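Long-range contact in toll-like receptor 6, Variable lymphocyte receptor B (PDB 3A79), which probably senses microbial lipopeptides as an innate immune receptor, here as the ectodomain fused to a hagfish leucine-rich repeat module: residues 494-505 and 522-533. Residues are numbered along the deposited sequence; the frame is centred on the assembly and turned at random.
Sequences DRLTSLQYIWLH and WINKHSGVVRNS
Val529 O accepts two weak hydrogen bonds, one from the backbone N of Ile502 at 3.2 Å and one from NH1 of Arg531 within its own segment. This carbonyl lies where the last leucine-rich repeat strand, 502-503, meets the C-terminal capping module, whose helix 513-525 leads through a loop to the short, weakly bonded strand 530-531; this end of the engineered chain comes from the hagfish variable lymphocyte receptor. A straighter bond, Arg531 N to Ile502 O (3.1 Å, 165° at the hydrogen), completes the parallel bridge of Ile502 with Val530. NH1 of Arg531 also gives a weak bond to Gln500 O, at the edge of the guanidinium. That group lies flat on one face of the Tyr501 ring, the planes 21° apart and CZ 3.8 Å from the ring centroid, a cation-pi stack. The arginine side chain bends at chi2 (-44°), CB sitting over the five-membered ring of Trp503 while the guanidinium covers the tyrosine. With an alanine at Tyr501, the guanidinium is likely to lose its stacking surface and turn more freely, held here by weak bonds to Gln500 O and Val529 O. On the face opposite Trp503 and Arg531, Ile502 CG2 packs 3.5 Å from Val529 CG1. Beyond the strands, Leu499 CD2 meets CH2 of Trp522, a capping-helix residue whose ring also meets Phe493. Leu504 and Ile523 touch tip to tip, their CD1 atoms 3.5 Å apart.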
ATOM      1  N   ASP B 494     -27.286 -22.850  -2.911  1.00115.54           N
ATOM      2  CA  ASP B 494     -28.323 -23.748  -2.414  1.00129.63           C
ATOM      3  C   ASP B 494     -28.287 -23.782  -0.893  1.00127.33           C
ATOM      4  O   ASP B 494     -29.313 -23.598  -0.234  1.00126.45           O
ATOM      5  CB  ASP B 494     -28.133 -25.176  -2.950  1.00135.93           C
ATOM      6  CG  ASP B 494     -27.979 -25.230  -4.459  1.00129.18           C
ATOM      7  OD1 ASP B 494     -28.397 -24.272  -5.146  1.00129.54           O
ATOM      8  OD2 ASP B 494     -27.437 -26.243  -4.954  1.00120.03           O
ATOM      9  N   ARG B 495     -27.097 -24.023  -0.343  1.00125.11           N
ATOM     10  CA  ARG B 495     -26.938 -24.171   1.103  1.00127.93           C
ATOM     11  C   ARG B 495     -26.894 -22.814   1.825  1.00121.72           C
ATOM     12  O   ARG B 495     -26.991 -22.749   3.056  1.00120.36           O
ATOM     13  CB  ARG B 495     -25.698 -25.016   1.435  1.00125.48           C
ATOM     14  CG  ARG B 495     -25.891 -25.986   2.610  1.00123.11           C
ATOM     15  CD  ARG B 495     -26.713 -27.205   2.193  1.00125.83           C
ATOM     16  NE  ARG B 495     -27.200 -27.996   3.325  1.00130.25           N
ATOM     17  CZ  ARG B 495     -27.951 -29.091   3.201  1.00134.09           C
ATOM     18  NH1 ARG B 495     -28.296 -29.530   1.992  1.00135.70           N
ATOM     19  NH2 ARG B 495     -28.357 -29.753   4.281  1.00127.55           N
ATOM     20  N   LEU B 496     -26.760 -21.736   1.058  1.00111.58           N
ATOM     21  CA  LEU B 496     -26.809 -20.390   1.620  1.00103.55           C
ATOM     22  C   LEU B 496     -28.239 -20.016   2.006  1.00 99.48           C
ATOM     23  O   LEU B 496     -28.702 -18.923   1.684  1.00 95.27           O
ATOM     24  CB  LEU B 496     -26.255 -19.360   0.625  1.00101.89           C
ATOM     25  CG  LEU B 496     -24.779 -19.413   0.199  1.00 97.77           C
ATOM     26  CD1 LEU B 496     -24.332 -18.035  -0.262  1.00 92.58           C
ATOM     27  CD2 LEU B 496     -23.848 -19.919   1.303  1.00 92.05           C
ATOM     28  N   THR B 497     -28.917 -20.923   2.710  1.00103.77           N
ATOM     29  CA  THR B 497     -30.347 -20.809   3.034  1.00115.55           C
ATOM     30  C   THR B 497     -30.796 -19.467   3.628  1.00116.97           C
ATOM     31  O   THR B 497     -31.979 -19.109   3.558  1.00106.78           O
ATOM     32  CB  THR B 497     -30.788 -21.932   4.005  1.00127.10           C
ATOM     33  OG1 THR B 497     -29.930 -21.943   5.156  1.00124.78           O
ATOM     34  CG2 THR B 497     -30.738 -23.296   3.316  1.00131.90           C
ATOM     35  N   SER B 498     -29.852 -18.736   4.213  1.00123.30           N
ATOM     36  CA  SER B 498     -30.154 -17.499   4.928  1.00112.57           C
ATOM     37  C   SER B 498     -29.895 -16.274   4.045  1.00 99.66           C
ATOM     38  O   SER B 498     -30.247 -15.149   4.399  1.00 97.71           O
ATOM     39  CB  SER B 498     -29.335 -17.432   6.223  1.00108.58           C
ATOM     40  OG  SER B 498     -30.058 -16.782   7.255  1.00114.00           O
ATOM     41  N   LEU B 499     -29.285 -16.509   2.889  1.00 97.08           N
ATOM     42  CA  LEU B 499     -29.029 -15.466   1.898  1.00105.61           C
ATOM     43  C   LEU B 499     -30.294 -14.667   1.554  1.00117.34           C
ATOM     44  O   LEU B 499     -31.387 -15.229   1.498  1.00132.31           O
ATOM     45  CB  LEU B 499     -28.446 -16.108   0.637  1.00100.24           C
ATOM     46  CG  LEU B 499     -27.933 -15.215  -0.488  1.00 98.03           C
ATOM     47  CD1 LEU B 499     -27.052 -14.108   0.048  1.00 89.26           C
ATOM     48  CD2 LEU B 499     -27.165 -16.067  -1.463  1.00104.79           C
ATOM     49  N   GLN B 500     -30.144 -13.363   1.327  1.00109.22           N
ATOM     50  CA  GLN B 500     -31.277 -12.497   0.984  1.00111.61           C
ATOM     51  C   GLN B 500     -30.847 -11.331   0.104  1.00117.21           C
ATOM     52  O   GLN B 500     -31.665 -10.682  -0.556  1.00115.51           O
ATOM     53  CB  GLN B 500     -31.919 -11.932   2.244  1.00105.90           C
ATOM     54  CG  GLN B 500     -32.260 -12.957   3.287  1.00108.56           C
ATOM     55  CD  GLN B 500     -32.812 -12.303   4.520  1.00110.56           C
ATOM     56  OE1 GLN B 500     -33.183 -11.125   4.486  1.00111.57           O
ATOM     57  NE2 GLN B 500     -32.867 -13.053   5.624  1.00100.38           N
ATOM     58  N   TYR B 501     -29.554 -11.046   0.138  1.00115.84           N
ATOM     59  CA  TYR B 501     -28.978  -9.991  -0.665  1.00110.60           C
ATOM     60  C   TYR B 501     -27.756 -10.578  -1.325  1.00108.38           C
ATOM     61  O   TYR B 501     -27.029 -11.361  -0.717  1.00106.73           O
ATOM     62  CB  TYR B 501     -28.592  -8.810   0.213  1.00114.52           C
ATOM     63  CG  TYR B 501     -29.783  -8.078   0.781  1.00132.12           C
ATOM     64  CD1 TYR B 501     -30.705  -8.731   1.589  1.00137.07           C
ATOM     65  CD2 TYR B 501     -29.986  -6.729   0.509  1.00141.53           C
ATOM     66  CE1 TYR B 501     -31.797  -8.067   2.108  1.00142.52           C
ATOM     67  CE2 TYR B 501     -31.076  -6.053   1.026  1.00143.90           C
ATOM     68  CZ  TYR B 501     -31.977  -6.728   1.825  1.00145.87           C
ATOM     69  OH  TYR B 501     -33.064  -6.059   2.340  1.00149.74           O
ATOM     70  N   ILE B 502     -27.542 -10.222  -2.583  1.00101.01           N
ATOM     71  CA  ILE B 502     -26.402 -10.736  -3.319  1.00 84.56           C
ATOM     72  C   ILE B 502     -26.135  -9.844  -4.501  1.00 76.03           C
ATOM     73  O   ILE B 502     -27.015  -9.606  -5.318  1.00 79.19           O
ATOM     74  CB  ILE B 502     -26.617 -12.193  -3.779  1.00 85.24           C
ATOM     75  CG1 ILE B 502     -25.412 -12.685  -4.576  1.00 78.27           C
ATOM     76  CG2 ILE B 502     -27.890 -12.323  -4.601  1.00 92.40           C
ATOM     77  CD1 ILE B 502     -25.283 -14.184  -4.590  1.00 73.69           C
ATOM     78  N   TRP B 503     -24.917  -9.323  -4.569  1.00 80.52           N
ATOM     79  CA  TRP B 503     -24.521  -8.458  -5.667  1.00 97.17           C
ATOM     80  C   TRP B 503     -23.694  -9.253  -6.668  1.00105.81           C
ATOM     81  O   TRP B 503     -22.526  -9.559  -6.417  1.00109.51           O
ATOM     82  CB  TRP B 503     -23.730  -7.259  -5.146  1.00100.62           C
ATOM     83  CG  TRP B 503     -24.578  -6.182  -4.536  1.00104.36           C
ATOM     84  CD1 TRP B 503     -24.922  -4.993  -5.108  1.00107.92           C
ATOM     85  CD2 TRP B 503     -25.179  -6.191  -3.234  1.00108.81           C
ATOM     86  NE1 TRP B 503     -25.703  -4.261  -4.245  1.00118.72           N
ATOM     87  CE2 TRP B 503     -25.875  -4.973  -3.087  1.00115.00           C
ATOM     88  CE3 TRP B 503     -25.194  -7.109  -2.177  1.00101.01           C
ATOM     89  CZ2 TRP B 503     -26.583  -4.651  -1.929  1.00105.29           C
ATOM     90  CZ3 TRP B 503     -25.899  -6.793  -1.034  1.00 97.79           C
ATOM     91  CH2 TRP B 503     -26.584  -5.573  -0.917  1.00102.76           C
ATOM     92  N   LEU B 504     -24.305  -9.594  -7.800  1.00102.11           N
ATOM     93  CA  LEU B 504     -23.627 -10.415  -8.792  1.00 96.50           C
ATOM     94  C   LEU B 504     -23.071  -9.598  -9.950  1.00 94.15           C
ATOM     95  O   LEU B 504     -22.271 -10.108 -10.740  1.00 89.62           O
ATOM     96  CB  LEU B 504     -24.550 -11.524  -9.301  1.00 92.09           C
ATOM     97  CG  LEU B 504     -24.656 -12.747  -8.388  1.00 92.74           C
ATOM     98  CD1 LEU B 504     -25.842 -13.620  -8.769  1.00 89.36           C
ATOM     99  CD2 LEU B 504     -23.370 -13.545  -8.434  1.00 90.02           C
ATOM    100  N   HIS B 505     -23.463  -8.327 -10.029  1.00 93.15           N
ATOM    101  CA  HIS B 505     -23.125  -7.488 -11.185  1.00 96.46           C
ATOM    102  C   HIS B 505     -21.628  -7.346 -11.486  1.00 97.04           C
ATOM    103  O   HIS B 505     -20.786  -7.902 -10.790  1.00108.46           O
ATOM    104  CB  HIS B 505     -23.803  -6.113 -11.103  1.00100.48           C
ATOM    105  CG  HIS B 505     -23.265  -5.223 -10.026  1.00109.86           C
ATOM    106  ND1 HIS B 505     -23.770  -5.216  -8.744  1.00116.30           N
ATOM    107  CD2 HIS B 505     -22.283  -4.290 -10.049  1.00112.12           C
ATOM    108  CE1 HIS B 505     -23.114  -4.327  -8.018  1.00117.36           C
ATOM    109  NE2 HIS B 505     -22.207  -3.752  -8.787  1.00114.67           N
ATOM    110  N   TRP B 522     -31.102 -20.175 -11.083  1.00129.90           N
ATOM    111  CA  TRP B 522     -31.015 -19.551  -9.769  1.00118.14           C
ATOM    112  C   TRP B 522     -31.544 -18.114  -9.771  1.00109.54           C
ATOM    113  O   TRP B 522     -32.534 -17.828  -9.104  1.00106.42           O
ATOM    114  CB  TRP B 522     -29.588 -19.621  -9.212  1.00115.09           C
ATOM    115  CG  TRP B 522     -29.551 -19.664  -7.710  1.00113.89           C
ATOM    116  CD1 TRP B 522     -29.605 -20.776  -6.921  1.00112.94           C
ATOM    117  CD2 TRP B 522     -29.467 -18.543  -6.819  1.00116.12           C
ATOM    118  NE1 TRP B 522     -29.559 -20.417  -5.595  1.00116.77           N
ATOM    119  CE2 TRP B 522     -29.477 -19.051  -5.507  1.00118.20           C
ATOM    120  CE3 TRP B 522     -29.383 -17.157  -7.005  1.00109.62           C
ATOM    121  CZ2 TRP B 522     -29.408 -18.224  -4.390  1.00115.45           C
ATOM    122  CZ3 TRP B 522     -29.315 -16.343  -5.898  1.00103.92           C
ATOM    123  CH2 TRP B 522     -29.326 -16.876  -4.608  1.00110.06           C
ATOM    124  N   ILE B 523     -30.902 -17.216 -10.522  1.00111.47           N
ATOM    125  CA  ILE B 523     -31.310 -15.804 -10.530  1.00113.45           C
ATOM    126  C   ILE B 523     -32.822 -15.670 -10.680  1.00120.75           C
ATOM    127  O   ILE B 523     -33.432 -14.747 -10.139  1.00114.81           O
ATOM    128  CB  ILE B 523     -30.658 -14.989 -11.675  1.00107.78           C
ATOM    129  CG1 ILE B 523     -29.162 -15.284 -11.796  1.00107.02           C
ATOM    130  CG2 ILE B 523     -30.907 -13.490 -11.464  1.00 92.50           C
ATOM    131  CD1 ILE B 523     -28.283 -14.246 -11.146  1.00102.00           C
ATOM    132  N   ASN B 524     -33.414 -16.598 -11.431  1.00132.81           N
ATOM    133  CA  ASN B 524     -34.846 -16.574 -11.719  1.00132.54           C
ATOM    134  C   ASN B 524     -35.685 -17.056 -10.545  1.00133.04           C
ATOM    135  O   ASN B 524     -36.684 -16.425 -10.189  1.00128.32           O
ATOM    136  CB  ASN B 524     -35.152 -17.400 -12.970  1.00129.50           C
ATOM    137  CG  ASN B 524     -34.710 -16.708 -14.250  1.00126.02           C
ATOM    138  OD1 ASN B 524     -34.747 -15.481 -14.356  1.00118.52           O
ATOM    139  ND2 ASN B 524     -34.297 -17.500 -15.234  1.00128.43           N
ATOM    140  N   LYS B 525     -35.278 -18.173  -9.946  1.00136.43           N
ATOM    141  CA  LYS B 525     -35.968 -18.699  -8.774  1.00138.27           C
ATOM    142  C   LYS B 525     -35.811 -17.744  -7.592  1.00140.41           C
ATOM    143  O   LYS B 525     -36.576 -17.805  -6.633  1.00145.20           O
ATOM    144  CB  LYS B 525     -35.454 -20.096  -8.405  1.00135.07           C
ATOM    145  CG  LYS B 525     -36.561 -21.052  -7.968  1.00135.36           C
ATOM    146  CD  LYS B 525     -36.069 -22.153  -7.039  1.00128.31           C
ATOM    147  CE  LYS B 525     -36.139 -21.716  -5.583  1.00119.46           C
ATOM    148  NZ  LYS B 525     -36.223 -22.882  -4.664  1.00117.00           N
ATOM    149  N   HIS B 526     -34.813 -16.866  -7.667  1.00138.22           N
ATOM    150  CA  HIS B 526     -34.575 -15.858  -6.635  1.00133.13           C
ATOM    151  C   HIS B 526     -34.369 -14.496  -7.285  1.00130.30           C
ATOM    152  O   HIS B 526     -33.272 -13.936  -7.247  1.00114.00           O
ATOM    153  CB  HIS B 526     -33.351 -16.217  -5.788  1.00129.20           C
ATOM    154  CG  HIS B 526     -33.342 -17.635  -5.313  1.00133.92           C
ATOM    155  ND1 HIS B 526     -34.284 -18.131  -4.438  1.00141.59           N
ATOM    156  CD2 HIS B 526     -32.507 -18.663  -5.590  1.00134.10           C
ATOM    157  CE1 HIS B 526     -34.032 -19.407  -4.200  1.00144.69           C
ATOM    158  NE2 HIS B 526     -32.958 -19.754  -4.886  1.00140.72           N
ATOM    159  N   SER B 527     -35.433 -13.972  -7.888  1.00143.04           N
ATOM    160  CA  SER B 527     -35.365 -12.706  -8.610  1.00148.65           C
ATOM    161  C   SER B 527     -35.190 -11.517  -7.663  1.00152.85           C
ATOM    162  O   SER B 527     -34.467 -10.567  -7.974  1.00153.65           O
ATOM    163  CB  SER B 527     -36.616 -12.513  -9.475  1.00147.05           C
ATOM    164  OG  SER B 527     -36.835 -13.623 -10.334  1.00147.17           O
ATOM    165  N   GLY B 528     -35.848 -11.580  -6.508  1.00152.77           N
ATOM    166  CA  GLY B 528     -35.813 -10.496  -5.541  1.00143.61           C
ATOM    167  C   GLY B 528     -34.521 -10.413  -4.749  1.00137.36           C
ATOM    168  O   GLY B 528     -34.197  -9.364  -4.197  1.00132.22           O
ATOM    169  N   VAL B 529     -33.780 -11.518  -4.700  1.00139.43           N
ATOM    170  CA  VAL B 529     -32.544 -11.611  -3.920  1.00133.59           C
ATOM    171  C   VAL B 529     -31.388 -10.804  -4.527  1.00124.22           C
ATOM    172  O   VAL B 529     -30.537 -10.286  -3.804  1.00125.82           O
ATOM    173  CB  VAL B 529     -32.114 -13.094  -3.720  1.00 92.16           C
ATOM    174  CG1 VAL B 529     -30.808 -13.191  -2.945  1.00 90.81           C
ATOM    175  CG2 VAL B 529     -33.217 -13.881  -3.015  1.00 90.95           C
ATOM    176  N   VAL B 530     -31.377 -10.687  -5.852  1.00117.81           N
ATOM    177  CA  VAL B 530     -30.290 -10.022  -6.574  1.00115.08           C
ATOM    178  C   VAL B 530     -30.415  -8.490  -6.606  1.00120.81           C
ATOM    179  O   VAL B 530     -31.390  -7.947  -7.130  1.00131.06           O
ATOM    180  CB  VAL B 530     -30.204 -10.536  -8.024  1.00104.61           C
ATOM    181  CG1 VAL B 530     -28.888 -10.104  -8.673  1.00 90.45           C
ATOM    182  CG2 VAL B 530     -30.368 -12.051  -8.053  1.00107.95           C
ATOM    183  N   ARG B 531     -29.417  -7.797  -6.061  1.00109.21           N
ATOM    184  CA  ARG B 531     -29.425  -6.340  -6.025  1.00100.38           C
ATOM    185  C   ARG B 531     -28.519  -5.780  -7.106  1.00 98.30           C
ATOM    186  O   ARG B 531     -27.701  -6.505  -7.666  1.00 97.22           O
ATOM    187  CB  ARG B 531     -28.966  -5.835  -4.654  1.00100.15           C
ATOM    188  CG  ARG B 531     -29.910  -6.165  -3.495  1.00103.97           C
ATOM    189  CD  ARG B 531     -31.359  -5.907  -3.876  1.00108.78           C
ATOM    190  NE  ARG B 531     -32.226  -5.665  -2.725  1.00112.37           N
ATOM    191  CZ  ARG B 531     -32.713  -6.618  -1.932  1.00116.08           C
ATOM    192  NH1 ARG B 531     -32.403  -7.894  -2.143  1.00108.36           N
ATOM    193  NH2 ARG B 531     -33.504  -6.292  -0.914  1.00118.97           N
ATOM    194  N   ASN B 532     -28.660  -4.490  -7.398  1.00104.48           N
ATOM    195  CA  ASN B 532     -27.778  -3.831  -8.363  1.00115.84           C
ATOM    196  C   ASN B 532     -26.728  -2.909  -7.721  1.00129.42           C
ATOM    197  O   ASN B 532     -26.673  -2.765  -6.493  1.00127.83           O
ATOM    198  CB  ASN B 532     -28.582  -3.084  -9.445  1.00116.84           C
ATOM    199  CG  ASN B 532     -29.216  -1.786  -8.936  1.00111.53           C
ATOM    200  OD1 ASN B 532     -29.817  -1.749  -7.862  1.00116.96           O
ATOM    201  ND2 ASN B 532     -29.100  -0.719  -9.729  1.00 96.32           N
ATOM    202  N   SER B 533     -25.900  -2.292  -8.563  1.00133.47           N
ATOM    203  CA  SER B 533     -24.830  -1.397  -8.112  1.00127.48           C
ATOM    204  C   SER B 533     -25.357  -0.156  -7.378  1.00114.49           C
ATOM    205  O   SER B 533     -24.583   0.705  -6.959  1.00 99.90           O
ATOM    206  CB  SER B 533     -23.959  -0.978  -9.304  1.00128.69           C
ATOM    207  OG  SER B 533     -22.903  -0.127  -8.897  1.00126.76           O
TER